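Class II aldolase/adducin domain protein (Pseudomonas syringae pv. phaseolicola 1448A, PDB 3OCR) is of unknown specific function but may act as a lyase of the class II aldolase type, or possibly bind actin filaments. Local coordinates at residues Lys37-Tyr42 with Ser84-Val89; Ala46-Thr51 with Asn258-Glu263; Thr56-Arg61 with His201-Leu206; Gly142-Ser147 with Ala218-Gly223; Glu173-Asp178 with Met185-His190. All coordinates share one frame; numbering follows the deposited sequence. Where two conformers were deposited one is given.

Contact 1 (Lys37-Tyr42 with Ser84-Val89); sequences KLAAAY and SNLVKV
Tyr42 OH is gripped by main-chain groups of Phe58 and Asn72: the backbone N of each hydrogen-bonds to it, and a further bond to Phe58 O is probable. This anchoring limits how far the phenol can swing, and it fixes the ring flank that Leu86 uses. Leu86 CD2 lies 3.8 Å from Tyr42 CE2 and 4.2 Å from Tyr42 CD2, so it approaches the ring obliquely, beside these two atoms. The same methyl reaches Leu38 CD2 at 3.9 Å; Leu38 extends there because its CG stands opposite the backbone N (chi1 -175°). Leu86 thus forks over the helix surface, and its other branch lies over the start of Ala39, with CD1 3.9 Å from Ala39 N and 4.2 Å from Ala39 CB. In the fold, this joins helix 29-47 to the residue that leads into strand 87-90 of the central mixed sheet. Leu70 of the neighbouring strand 68-71 touches both Leu38 and Leu86, extending the apolar layer between helix and sheet. All four touching residues are buried and the contact itself is purely apolar. The main chain of Leu86 is tied to the same helix, since Leu86 O accepts a hydrogen bond from Arg35 NH1.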
# COMPACT_ATOMS: atom_id res chain seq x y z
N LYS A 37 -2.38 -21.08 -20.37
CA LYS A 37 -1.21 -20.32 -19.88
C LYS A 37 -1.36 -18.81 -19.98
O LYS A 37 -1.06 -18.10 -19.01
CB LYS A 37 0.09 -20.78 -20.57
CG LYS A 37 0.64 -22.11 -20.02
CD LYS A 37 1.70 -22.74 -20.91
CE LYS A 37 2.32 -23.98 -20.22
NZ LYS A 37 1.42 -25.18 -20.21
N LEU A 38 -1.82 -18.31 -21.12
CA LEU A 38 -2.03 -16.86 -21.30
C LEU A 38 -3.16 -16.34 -20.39
O LEU A 38 -3.02 -15.26 -19.81
CB LEU A 38 -2.29 -16.49 -22.78
CG LEU A 38 -2.39 -15.01 -23.10
CD1 LEU A 38 -1.05 -14.31 -22.82
CD2 LEU A 38 -2.84 -14.78 -24.56
N ALA A 39 -4.24 -17.12 -20.22
CA ALA A 39 -5.29 -16.74 -19.29
C ALA A 39 -4.80 -16.67 -17.84
O ALA A 39 -5.14 -15.73 -17.10
CB ALA A 39 -6.56 -17.72 -19.40
N ALA A 40 -3.97 -17.63 -17.44
CA ALA A 40 -3.35 -17.61 -16.12
C ALA A 40 -2.49 -16.38 -15.98
O ALA A 40 -2.46 -15.77 -14.91
CB ALA A 40 -2.50 -18.85 -15.91
N ALA A 41 -1.79 -16.00 -17.05
CA ALA A 41 -0.92 -14.81 -17.00
C ALA A 41 -1.76 -13.54 -16.76
O ALA A 41 -1.42 -12.71 -15.91
CB ALA A 41 -0.13 -14.69 -18.24
N TYR A 42 -2.90 -13.41 -17.46
CA TYR A 42 -3.83 -12.31 -17.21
C TYR A 42 -4.35 -12.23 -15.77
O TYR A 42 -4.28 -11.17 -15.15
CB TYR A 42 -5.00 -12.34 -18.20
CG TYR A 42 -4.72 -11.73 -19.56
CD1 TYR A 42 -4.84 -10.35 -19.75
CD2 TYR A 42 -4.38 -12.55 -20.67
CE1 TYR A 42 -4.64 -9.78 -20.98
CE2 TYR A 42 -4.18 -11.98 -21.92
CZ TYR A 42 -4.29 -10.59 -22.06
OH TYR A 42 -4.09 -9.97 -23.26
N SER A 84 -11.09 -20.03 -22.63
CA SER A 84 -12.15 -19.97 -23.62
C SER A 84 -12.46 -18.61 -24.24
O SER A 84 -12.99 -18.55 -25.33
CB SER A 84 -13.45 -20.54 -23.05
OG SER A 84 -13.39 -21.95 -23.02
N ASN A 85 -12.15 -17.50 -23.57
CA ASN A 85 -12.61 -16.22 -24.12
C ASN A 85 -11.52 -15.34 -24.76
O ASN A 85 -11.79 -14.23 -25.27
CB ASN A 85 -13.55 -15.46 -23.14
CG ASN A 85 -12.84 -14.86 -21.93
OD1 ASN A 85 -11.63 -14.55 -21.94
ND2 ASN A 85 -13.62 -14.64 -20.87
N LEU A 86 -10.30 -15.86 -24.77
CA LEU A 86 -9.21 -15.16 -25.43
C LEU A 86 -9.56 -15.08 -26.91
O LEU A 86 -10.32 -15.91 -27.42
CB LEU A 86 -7.89 -15.88 -25.22
CG LEU A 86 -7.32 -15.60 -23.84
CD1 LEU A 86 -6.40 -16.72 -23.46
CD2 LEU A 86 -6.58 -14.23 -23.82
N VAL A 87 -9.02 -14.06 -27.57
CA VAL A 87 -9.32 -13.89 -28.98
C VAL A 87 -8.11 -14.26 -29.82
O VAL A 87 -6.99 -13.81 -29.54
CB VAL A 87 -9.78 -12.45 -29.31
CG1 VAL A 87 -10.27 -12.35 -30.75
CG2 VAL A 87 -10.86 -11.99 -28.35
N LYS A 88 -8.36 -15.05 -30.87
CA LYS A 88 -7.32 -15.42 -31.83
C LYS A 88 -7.35 -14.48 -33.02
O LYS A 88 -8.38 -14.36 -33.71
CB LYS A 88 -7.47 -16.85 -32.31
CG LYS A 88 -6.31 -17.31 -33.22
CD LYS A 88 -6.24 -18.83 -33.32
CE LYS A 88 -7.35 -19.37 -34.22
NZ LYS A 88 -7.21 -20.85 -34.34
N VAL A 89 -6.22 -13.82 -33.25
CA VAL A 89 -6.08 -12.85 -34.34
C VAL A 89 -4.83 -13.19 -35.19
O VAL A 89 -3.94 -13.92 -34.74
CB VAL A 89 -5.98 -11.40 -33.81
CG1 VAL A 89 -7.25 -11.01 -33.02
CG2 VAL A 89 -4.74 -11.19 -32.95

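Contact 2 (Ala46-Thr51 with Asn258-Glu263); sequences ALKRWT and NALIRE
The carboxylate of Glu263 meets Lys48 on the syn side of OE1, with the ammonium nitrogen 16° out of the carboxylate plane. Lys48 NZ is 3.3 Å from Glu263 OE1, a long salt-bridging hydrogen bond, and a weak second bond runs to OE2. From another direction Leu47 CD2 rests 3.7 Å from Glu263 OE2. A second flat group lies behind the lysine: the Trp50 ring carries Lys48 CB on one face, toward its rim and 3.4 Å above the plane, while Leu206 and His207 of helix 199-219 also touch this ring. Lys48 bends at chi2 (-57°), and its CE passes Leu260 CD2 at 4.1 Å before NZ arrives at the acid. Glu263 comes from the opposite direction as an extended chain, its CG opposite the backbone N (chi1 -166°). The helix that supplies Leu47 ends in a Schellman motif at Arg49, whose positive phi turns the chain toward Trp50. Helix 251-265 also faces the second subunit, where Arg262 NE pairs with Glu80 OE2 of that chain. Both charged partners are partly exposed and their bonds are long, so the ion pair probably adds a modest electrostatic attraction, with each group favouring the other's charged form.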
# COMPACT_ATOMS: atom_id res chain seq x y z
N ALA A 46 -3.59 -9.60 -12.52
CA ALA A 46 -4.68 -9.02 -11.76
C ALA A 46 -4.44 -9.26 -10.28
O ALA A 46 -4.52 -8.32 -9.50
CB ALA A 46 -6.04 -9.60 -12.22
N LEU A 47 -4.12 -10.50 -9.91
CA LEU A 47 -3.78 -10.84 -8.52
C LEU A 47 -2.62 -9.99 -8.00
O LEU A 47 -2.69 -9.47 -6.89
CB LEU A 47 -3.44 -12.32 -8.41
CG LEU A 47 -3.17 -12.93 -7.04
CD1 LEU A 47 -4.46 -13.01 -6.21
CD2 LEU A 47 -2.56 -14.32 -7.21
N LYS A 48 -1.57 -9.84 -8.79
CA LYS A 48 -0.39 -9.06 -8.41
C LYS A 48 -0.56 -7.57 -8.65
O LYS A 48 0.38 -6.80 -8.43
CB LYS A 48 0.86 -9.54 -9.17
CG LYS A 48 1.21 -11.00 -9.00
CD LYS A 48 1.40 -11.36 -7.55
CE LYS A 48 1.94 -12.77 -7.40
NZ LYS A 48 2.21 -13.07 -5.97
N ARG A 49 -1.75 -7.17 -9.11
CA ARG A 49 -2.08 -5.76 -9.35
C ARG A 49 -1.16 -5.09 -10.39
O ARG A 49 -0.71 -3.96 -10.18
CB ARG A 49 -2.09 -4.97 -8.02
CG ARG A 49 -3.15 -5.43 -7.02
CD ARG A 49 -3.06 -4.64 -5.72
NE ARG A 49 -4.29 -4.76 -4.92
CZ ARG A 49 -4.47 -5.63 -3.93
NH1 ARG A 49 -3.51 -6.48 -3.58
NH2 ARG A 49 -5.63 -5.65 -3.27
N TRP A 50 -0.88 -5.77 -11.50
CA TRP A 50 -0.08 -5.17 -12.57
C TRP A 50 -0.97 -4.56 -13.65
O TRP A 50 -0.57 -4.49 -14.80
CB TRP A 50 0.87 -6.19 -13.21
CG TRP A 50 1.84 -6.88 -12.28
CD1 TRP A 50 2.36 -6.39 -11.12
CD2 TRP A 50 2.42 -8.18 -12.46
NE1 TRP A 50 3.23 -7.30 -10.56
CE2 TRP A 50 3.28 -8.41 -11.35
CE3 TRP A 50 2.30 -9.17 -13.44
CZ2 TRP A 50 4.01 -9.60 -11.19
CZ3 TRP A 50 3.01 -10.36 -13.28
CH2 TRP A 50 3.86 -10.56 -12.17
N THR A 51 -2.18 -4.16 -13.29
CA THR A 51 -3.21 -3.83 -14.28
C THR A 51 -3.46 -2.34 -14.35
O THR A 51 -3.19 -1.62 -13.41
CB THR A 51 -4.56 -4.47 -13.95
OG1 THR A 51 -4.98 -4.05 -12.65
CG2 THR A 51 -4.50 -5.97 -14.02
N ASN A 258 5.16 -22.61 -11.83
CA ASN A 258 4.30 -23.63 -11.17
C ASN A 258 3.79 -23.15 -9.80
O ASN A 258 2.70 -23.54 -9.36
CB ASN A 258 5.07 -24.95 -10.98
CG ASN A 258 5.28 -25.70 -12.28
OD1 ASN A 258 4.67 -25.42 -13.30
ND2 ASN A 258 6.15 -26.70 -12.23
N ALA A 259 4.60 -22.35 -9.12
CA ALA A 259 4.21 -21.75 -7.83
C ALA A 259 3.18 -20.64 -8.05
O ALA A 259 2.20 -20.56 -7.33
CB ALA A 259 5.43 -21.22 -7.06
N LEU A 260 3.40 -19.79 -9.04
CA LEU A 260 2.39 -18.80 -9.43
C LEU A 260 1.04 -19.47 -9.69
O LEU A 260 0.01 -18.99 -9.22
CB LEU A 260 2.83 -17.99 -10.64
CG LEU A 260 3.96 -16.99 -10.35
CD1 LEU A 260 4.33 -16.21 -11.61
CD2 LEU A 260 3.63 -16.01 -9.23
N ILE A 261 1.05 -20.57 -10.43
CA ILE A 261 -0.18 -21.36 -10.73
C ILE A 261 -0.86 -21.91 -9.48
O ILE A 261 -2.07 -21.78 -9.33
CB ILE A 261 0.08 -22.51 -11.74
CG1 ILE A 261 0.45 -21.95 -13.12
CG2 ILE A 261 -1.13 -23.49 -11.85
CD1 ILE A 261 -0.59 -21.04 -13.73
N ARG A 262 -0.09 -22.55 -8.59
CA ARG A 262 -0.64 -23.04 -7.32
C ARG A 262 -1.28 -21.88 -6.54
O ARG A 262 -2.35 -22.05 -5.97
CB ARG A 262 0.42 -23.76 -6.45
CG ARG A 262 0.98 -25.06 -7.02
CD ARG A 262 1.74 -25.92 -5.96
NE ARG A 262 2.78 -25.17 -5.28
CZ ARG A 262 4.01 -24.92 -5.76
NH1 ARG A 262 4.42 -25.41 -6.93
NH2 ARG A 262 4.85 -24.19 -5.04
N GLU A 263 -0.61 -20.72 -6.50
CA GLU A 263 -1.15 -19.55 -5.81
C GLU A 263 -2.44 -19.05 -6.45
O GLU A 263 -3.43 -18.79 -5.76
CB GLU A 263 -0.14 -18.40 -5.79
CG GLU A 263 -0.52 -17.30 -4.79
CD GLU A 263 0.37 -16.08 -4.89
OE1 GLU A 263 1.53 -16.20 -5.35
OE2 GLU A 263 -0.10 -14.99 -4.50

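Contact 3 (Thr56-Arg61 with His201-Leu206); sequences THFSAR and HAIQQL
Phe58 places its CG opposite the carbonyl carbon (chi1 -62°), which raises the ring from the strand toward the helix; Leu206 answers with CG turned away from its own backbone N (chi1 176°), so that CD2 reaches back to the sheet. The two side chains meet at about a right angle, with Phe58 CZ 4.1 Å from Leu206 CD2. One turn earlier in the helix, Ile203 swings its terminal methyl in at chi2 -67°, and its CD1 lies 4.4 Å from Phe58 CE2. The methyls Ile203 CD1 and Leu206 CD2 are themselves 4.5 Å apart, and they touch neighbouring carbons of the one ring. Strand 58-61 lies inside the mixed sheet, flanked by antiparallel strands 68-71 and 124-128, and helix 199-219 covers this face of it. Leu126 of strand 124-128 touches both Phe58 and Ile203, while Leu38 and Ala45 of helix 29-47 also reach the Phe58 ring. All three touching residues are buried, and the contact centre is about 3 Å from the centre of the chain. Ile203 also packs on Trp257 and Leu260 of helix 251-265.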
# COMPACT_ATOMS: atom_id res chain seq x y z
N THR A 56 -3.71 -2.00 -21.69
CA THR A 56 -2.60 -2.98 -21.71
C THR A 56 -3.03 -4.44 -21.98
O THR A 56 -4.15 -4.84 -21.72
CB THR A 56 -1.63 -2.88 -20.49
OG1 THR A 56 -2.08 -3.70 -19.40
CG2 THR A 56 -1.43 -1.43 -20.06
N HIS A 57 -2.08 -5.21 -22.50
CA HIS A 57 -2.37 -6.48 -23.13
C HIS A 57 -1.19 -7.43 -23.05
O HIS A 57 -0.03 -6.99 -23.05
CB HIS A 57 -2.69 -6.24 -24.60
CG HIS A 57 -3.81 -5.28 -24.82
ND1 HIS A 57 -5.14 -5.64 -24.67
CD2 HIS A 57 -3.82 -3.96 -25.13
CE1 HIS A 57 -5.90 -4.59 -24.89
NE2 HIS A 57 -5.13 -3.56 -25.17
N PHE A 58 -1.52 -8.71 -22.97
CA PHE A 58 -0.52 -9.79 -23.10
C PHE A 58 -0.85 -10.59 -24.35
O PHE A 58 -2.00 -11.01 -24.52
CB PHE A 58 -0.59 -10.73 -21.89
CG PHE A 58 -0.28 -10.09 -20.57
CD1 PHE A 58 0.37 -8.86 -20.50
CD2 PHE A 58 -0.56 -10.76 -19.39
CE1 PHE A 58 0.67 -8.30 -19.27
CE2 PHE A 58 -0.25 -10.20 -18.15
CZ PHE A 58 0.38 -8.96 -18.11
N SER A 59 0.14 -10.87 -25.19
CA SER A 59 -0.11 -11.72 -26.38
C SER A 59 0.77 -12.97 -26.35
O SER A 59 1.86 -12.95 -25.77
CB SER A 59 0.12 -10.93 -27.67
OG SER A 59 1.46 -10.48 -27.74
N ALA A 60 0.28 -14.05 -26.98
CA ALA A 60 1.05 -15.27 -27.20
C ALA A 60 0.83 -15.80 -28.61
O ALA A 60 -0.29 -15.77 -29.12
CB ALA A 60 0.63 -16.35 -26.19
N ARG A 61 1.88 -16.33 -29.23
CA ARG A 61 1.74 -17.03 -30.48
C ARG A 61 1.05 -18.38 -30.27
O ARG A 61 1.36 -19.11 -29.33
CB ARG A 61 3.08 -17.22 -31.18
CG ARG A 61 2.85 -17.73 -32.64
CD ARG A 61 4.12 -18.06 -33.31
NE ARG A 61 3.99 -18.29 -34.76
CZ ARG A 61 3.63 -19.44 -35.34
NH1 ARG A 61 3.29 -20.50 -34.61
NH2 ARG A 61 3.59 -19.53 -36.66
N HIS A 201 8.23 -17.87 -19.42
CA HIS A 201 9.48 -17.10 -19.45
C HIS A 201 9.23 -15.57 -19.39
O HIS A 201 9.90 -14.85 -18.64
CB HIS A 201 10.29 -17.51 -20.70
CG HIS A 201 11.57 -16.73 -20.87
ND1 HIS A 201 12.08 -16.42 -22.11
CD2 HIS A 201 12.41 -16.19 -19.96
CE1 HIS A 201 13.20 -15.72 -21.95
NE2 HIS A 201 13.42 -15.56 -20.66
N ALA A 202 8.27 -15.10 -20.20
CA ALA A 202 7.89 -13.69 -20.23
C ALA A 202 7.38 -13.22 -18.87
O ALA A 202 7.73 -12.14 -18.40
CB ALA A 202 6.83 -13.42 -21.35
N ILE A 203 6.55 -14.04 -18.24
CA ILE A 203 6.00 -13.70 -16.96
C ILE A 203 7.07 -13.68 -15.86
O ILE A 203 6.98 -12.84 -14.94
CB ILE A 203 4.85 -14.69 -16.57
CG1 ILE A 203 3.55 -14.29 -17.28
CG2 ILE A 203 4.67 -14.73 -15.07
CD1 ILE A 203 2.89 -12.95 -16.84
N GLN A 204 8.06 -14.58 -15.93
CA GLN A 204 9.10 -14.59 -14.91
C GLN A 204 9.89 -13.30 -15.01
O GLN A 204 10.15 -12.67 -14.00
CB GLN A 204 10.08 -15.77 -15.04
CG GLN A 204 11.13 -15.80 -13.88
CD GLN A 204 12.05 -17.01 -13.88
OE1 GLN A 204 12.33 -17.61 -14.92
NE2 GLN A 204 12.55 -17.38 -12.71
N GLN A 205 10.25 -12.90 -16.23
CA GLN A 205 10.99 -11.66 -16.43
C GLN A 205 10.17 -10.44 -15.97
O GLN A 205 10.72 -9.50 -15.38
CB GLN A 205 11.35 -11.50 -17.90
CG GLN A 205 12.25 -12.62 -18.47
CD GLN A 205 13.06 -12.12 -19.63
OE1 GLN A 205 14.22 -11.75 -19.48
NE2 GLN A 205 12.45 -12.09 -20.81
N LEU A 206 8.86 -10.45 -16.24
CA LEU A 206 8.01 -9.30 -15.87
C LEU A 206 7.88 -9.16 -14.34
O LEU A 206 8.03 -8.07 -13.79
CB LEU A 206 6.62 -9.39 -16.52
CG LEU A 206 5.61 -8.30 -16.14
CD1 LEU A 206 6.04 -6.94 -16.67
CD2 LEU A 206 4.19 -8.69 -16.63

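Contact 4 (Gly142-Ser147 with Ala218-Gly223); sequences GLLPIS and AAQSAG
Ile146 CD1 rests on Ala219 CB at 3.9 Å, a methyl-to-methyl contact at the end of helix 199-219. Beside it Leu144 CD1 lies 4.1 Å from Gln220 NE2, the two side chains crossing at about a right angle; here a leucine methyl packs against an amide nitrogen that is itself hydrogen-bonded. Ile146 achieves its reach with CG1 lodged between its backbone N and carbonyl carbon (chi1 48°). Gln220 adopts a comparable first torsion (chi1 81°) and then runs extended, and its amide is fixed by two bonds: OE1 to Gln139 NE2 and NE2 to Asn224 OD1. In the next shell, Gln216 of the helix clamps the loop, since its OE1 bonds to Leu144 N and its NE2 to Gly142 O. Ser150 OG bonds to Leu144 O, Ile146 N and Ser147 OG, tying the same loop to the helix that follows. Two backbone oxygens look outward to the second subunit: Ile146 O bonds to Asn189 ND2 of that chain, and Ala219 O to Gln139 NE2 of that chain. Pro145 centres an inverse gamma turn, closed by a weak bond of 3.1 Å from Ile146 N to Leu144 O, and Ser147 then takes the N-cap position of helix 148-151. An inverse gamma turn followed by a helix N-cap packs on the C-terminal end of helix 199-219, at a subunit interface.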
# COMPACT_ATOMS: atom_id res chain seq x y z
N GLY A 142 16.80 5.62 -15.76
CA GLY A 142 16.02 4.39 -15.81
C GLY A 142 16.35 3.47 -14.66
O GLY A 142 16.49 3.92 -13.52
N LEU A 143 16.46 2.17 -14.93
CA LEU A 143 16.63 1.19 -13.85
C LEU A 143 18.07 1.16 -13.36
O LEU A 143 18.98 0.81 -14.09
CB LEU A 143 16.19 -0.21 -14.31
CG LEU A 143 16.18 -1.33 -13.27
CD1 LEU A 143 15.02 -1.24 -12.30
CD2 LEU A 143 16.21 -2.70 -13.97
N LEU A 144 18.25 1.49 -12.08
CA LEU A 144 19.56 1.65 -11.47
C LEU A 144 20.12 0.29 -10.98
O LEU A 144 19.34 -0.59 -10.59
CB LEU A 144 19.45 2.66 -10.31
CG LEU A 144 18.96 4.09 -10.67
CD1 LEU A 144 18.65 4.88 -9.39
CD2 LEU A 144 20.00 4.86 -11.47
N PRO A 145 21.46 0.10 -11.01
CA PRO A 145 22.03 -1.15 -10.49
C PRO A 145 22.29 -1.10 -8.96
O PRO A 145 23.43 -1.01 -8.52
CB PRO A 145 23.32 -1.29 -11.29
CG PRO A 145 23.77 0.12 -11.55
CD PRO A 145 22.50 0.99 -11.56
N ILE A 146 21.23 -1.13 -8.16
CA ILE A 146 21.38 -0.87 -6.69
C ILE A 146 20.78 -1.96 -5.82
O ILE A 146 20.74 -1.84 -4.59
CB ILE A 146 20.80 0.52 -6.28
CG1 ILE A 146 19.39 0.76 -6.84
CG2 ILE A 146 21.71 1.64 -6.78
CD1 ILE A 146 18.29 0.08 -6.06
N SER A 147 20.32 -3.02 -6.46
CA SER A 147 19.76 -4.16 -5.74
C SER A 147 20.08 -5.43 -6.51
O SER A 147 20.29 -5.40 -7.72
CB SER A 147 18.25 -4.01 -5.56
OG SER A 147 17.54 -4.14 -6.80
N ALA A 218 11.35 2.94 -3.64
CA ALA A 218 11.66 3.04 -2.17
C ALA A 218 13.10 3.48 -1.91
O ALA A 218 13.36 4.45 -1.14
CB ALA A 218 11.37 1.72 -1.48
N ALA A 219 14.05 2.80 -2.56
CA ALA A 219 15.50 3.02 -2.35
C ALA A 219 15.91 4.47 -2.53
O ALA A 219 16.70 5.04 -1.74
CB ALA A 219 16.34 2.11 -3.31
N GLN A 220 15.34 5.06 -3.58
CA GLN A 220 15.73 6.40 -4.00
C GLN A 220 14.93 7.54 -3.28
O GLN A 220 15.09 8.73 -3.62
CB GLN A 220 15.63 6.51 -5.53
CG GLN A 220 14.21 6.75 -6.02
CD GLN A 220 14.01 6.47 -7.52
OE1 GLN A 220 12.90 6.15 -7.93
NE2 GLN A 220 15.07 6.62 -8.33
N SER A 221 14.10 7.20 -2.30
CA SER A 221 13.26 8.22 -1.63
C SER A 221 14.01 9.45 -1.06
O SER A 221 13.42 10.52 -0.93
CB SER A 221 12.42 7.60 -0.54
OG SER A 221 11.81 6.45 -1.05
N ALA A 222 15.28 9.28 -0.71
CA ALA A 222 16.10 10.45 -0.33
C ALA A 222 16.97 10.98 -1.44
O ALA A 222 17.85 11.81 -1.17
CB ALA A 222 16.93 10.20 0.94
N GLY A 223 16.73 10.57 -2.68
CA GLY A 223 17.57 11.03 -3.79
C GLY A 223 18.53 9.94 -4.23
O GLY A 223 18.96 9.09 -3.43

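Contact 5 (Glu173-Asp178 with Met185-His190); sequences ERLVAD and MILRNH
From CB, which points toward helix 169-179, the side chain of Met185 (modelled as selenomethionine) on strand 184-187 continues to CG, opposite the backbone N (chi1 -166°). The next atom, SE, arrives at the helix: it is 4.1 Å from Asp178 CB and 3.9 Å from Leu175 O. A bend at chi3 (40°) then turns CE onto Leu175 CD1, only 3.5 Å away and tighter than a usual carbon-carbon contact. That leucine methyl also meets Leu187 CD2 at 3.8 Å, so it bridges two strand residues separated by Ile186. The axes of helix 173-178 and strand 185-187 approach to 10.7 Å and run at 144°, as the return leg of a beta-alpha-beta crossover from strand 157-160 to its parallel neighbour 184-187. Ile111 and Ile115 of helix 110-118, and Leu167, also touch Leu175. Asp178 offers the selenium its methylene, while its OD2 bonds to His160 ND1; the attraction across the contact is probably mainly dispersion, the carboxylate being engaged with His160.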
# COMPACT_ATOMS: atom_id res chain seq x y z
N GLU A 173 9.34 1.06 -36.51
CA GLU A 173 10.70 0.74 -36.93
C GLU A 173 11.69 0.97 -35.79
O GLU A 173 12.53 0.11 -35.51
CB GLU A 173 11.12 1.57 -38.16
CG GLU A 173 10.22 1.46 -39.39
CD GLU A 173 10.27 2.71 -40.31
OE1 GLU A 173 10.93 3.72 -39.96
OE2 GLU A 173 9.65 2.68 -41.40
N ARG A 174 11.58 2.13 -35.13
CA ARG A 174 12.49 2.49 -34.04
C ARG A 174 12.32 1.56 -32.84
O ARG A 174 13.31 1.22 -32.18
CB ARG A 174 12.28 3.95 -33.63
CG ARG A 174 13.02 4.97 -34.51
CD ARG A 174 12.94 6.38 -33.93
NE ARG A 174 11.60 6.95 -34.10
CZ ARG A 174 11.26 7.87 -34.99
NH1 ARG A 174 12.17 8.39 -35.82
NH2 ARG A 174 10.00 8.29 -35.05
N LEU A 175 11.08 1.13 -32.60
CA LEU A 175 10.78 0.23 -31.48
C LEU A 175 11.51 -1.10 -31.64
O LEU A 175 12.08 -1.62 -30.67
CB LEU A 175 9.27 -0.01 -31.39
CG LEU A 175 8.70 -1.03 -30.43
CD1 LEU A 175 8.75 -0.53 -28.98
CD2 LEU A 175 7.25 -1.30 -30.83
N VAL A 176 11.48 -1.64 -32.86
CA VAL A 176 12.16 -2.89 -33.18
C VAL A 176 13.69 -2.68 -33.13
O VAL A 176 14.42 -3.49 -32.54
CB VAL A 176 11.67 -3.47 -34.56
CG1 VAL A 176 12.59 -4.58 -35.06
CG2 VAL A 176 10.21 -3.98 -34.45
N ALA A 177 14.17 -1.58 -33.71
CA ALA A 177 15.59 -1.25 -33.66
C ALA A 177 16.10 -1.10 -32.23
O ALA A 177 17.16 -1.61 -31.89
CB ALA A 177 15.89 0.01 -34.48
N ASP A 178 15.31 -0.42 -31.38
CA ASP A 178 15.64 -0.25 -29.97
C ASP A 178 15.70 -1.59 -29.22
O ASP A 178 16.61 -1.82 -28.45
CB ASP A 178 14.64 0.69 -29.28
CG ASP A 178 14.74 2.14 -29.76
OD1 ASP A 178 15.81 2.59 -30.23
OD2 ASP A 178 13.71 2.84 -29.67
N MSE A 185 12.26 -4.45 -22.30
CA MSE A 185 12.33 -3.06 -22.73
C MSE A 185 11.61 -2.13 -21.75
O MSE A 185 10.51 -2.42 -21.23
CB MSE A 185 11.78 -2.86 -24.14
CG MSE A 185 12.16 -1.46 -24.78
SE MSE A 185 12.18 -1.46 -26.74
CE MSE A 185 10.56 -2.59 -26.82
N ILE A 186 12.24 -1.00 -21.51
CA ILE A 186 11.56 0.03 -20.77
C ILE A 186 11.08 1.05 -21.79
O ILE A 186 11.88 1.68 -22.53
CB ILE A 186 12.45 0.60 -19.61
CG1 ILE A 186 12.62 -0.47 -18.53
CG2 ILE A 186 11.84 1.88 -19.03
CD1 ILE A 186 13.59 -0.07 -17.36
N LEU A 187 9.77 1.20 -21.86
CA LEU A 187 9.17 2.19 -22.75
C LEU A 187 9.12 3.49 -21.94
O LEU A 187 8.30 3.64 -21.05
CB LEU A 187 7.76 1.73 -23.18
CG LEU A 187 7.70 0.35 -23.83
CD1 LEU A 187 6.27 -0.20 -23.79
CD2 LEU A 187 8.24 0.35 -25.27
N ARG A 188 10.06 4.40 -22.22
CA ARG A 188 10.20 5.59 -21.41
C ARG A 188 8.88 6.37 -21.35
O ARG A 188 8.18 6.51 -22.37
CB ARG A 188 11.33 6.52 -21.93
CG ARG A 188 12.75 5.95 -21.86
CD ARG A 188 13.71 7.10 -22.15
NE ARG A 188 15.07 6.65 -22.46
CZ ARG A 188 16.03 6.46 -21.56
NH1 ARG A 188 15.80 6.65 -20.26
NH2 ARG A 188 17.23 6.07 -21.97
N ASN A 189 8.59 6.88 -20.16
CA ASN A 189 7.38 7.61 -19.81
C ASN A 189 6.13 6.81 -20.13
O ASN A 189 5.09 7.38 -20.42
CB ASN A 189 7.31 8.94 -20.54
CG ASN A 189 8.55 9.78 -20.31
OD1 ASN A 189 9.40 9.84 -21.18
ND2 ASN A 189 8.68 10.40 -19.12
N HIS A 190 6.22 5.50 -20.15
CA HIS A 190 5.09 4.78 -20.71
C HIS A 190 4.82 3.52 -19.92
O HIS A 190 3.68 3.32 -19.49
CB HIS A 190 5.32 4.55 -22.23
CG HIS A 190 4.21 3.81 -22.92
ND1 HIS A 190 4.26 3.46 -24.25
CD2 HIS A 190 3.02 3.34 -22.46
CE1 HIS A 190 3.15 2.82 -24.59
NE2 HIS A 190 2.39 2.72 -23.51

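Contacts 1, 2 and 3 touch one another in turn. Ala40 CB of contact 1 packs on Ile261 CD1 of contact 2 at 3.6 Å, Ala41 CB meets Ile203 CD1 of contact 3 at 3.8 Å, and Trp50 CE3 of contact 2 touches Leu206 CD2 of contact 3 at 3.7 Å. Contacts 4 and 5 make a second pair, joined where Leu143 CB meets Ile186 CD1 at 4.0 Å. Helix 199-219 spans the two groups, serving both contact 3 and contact 4, whose centres are about 25 Å apart. Within segment 185-190 of contact 5, His190, which takes no part in that packing, meets His127 and His129, a cluster reminiscent of zinc sites in class II aldolases, though no such role is established here.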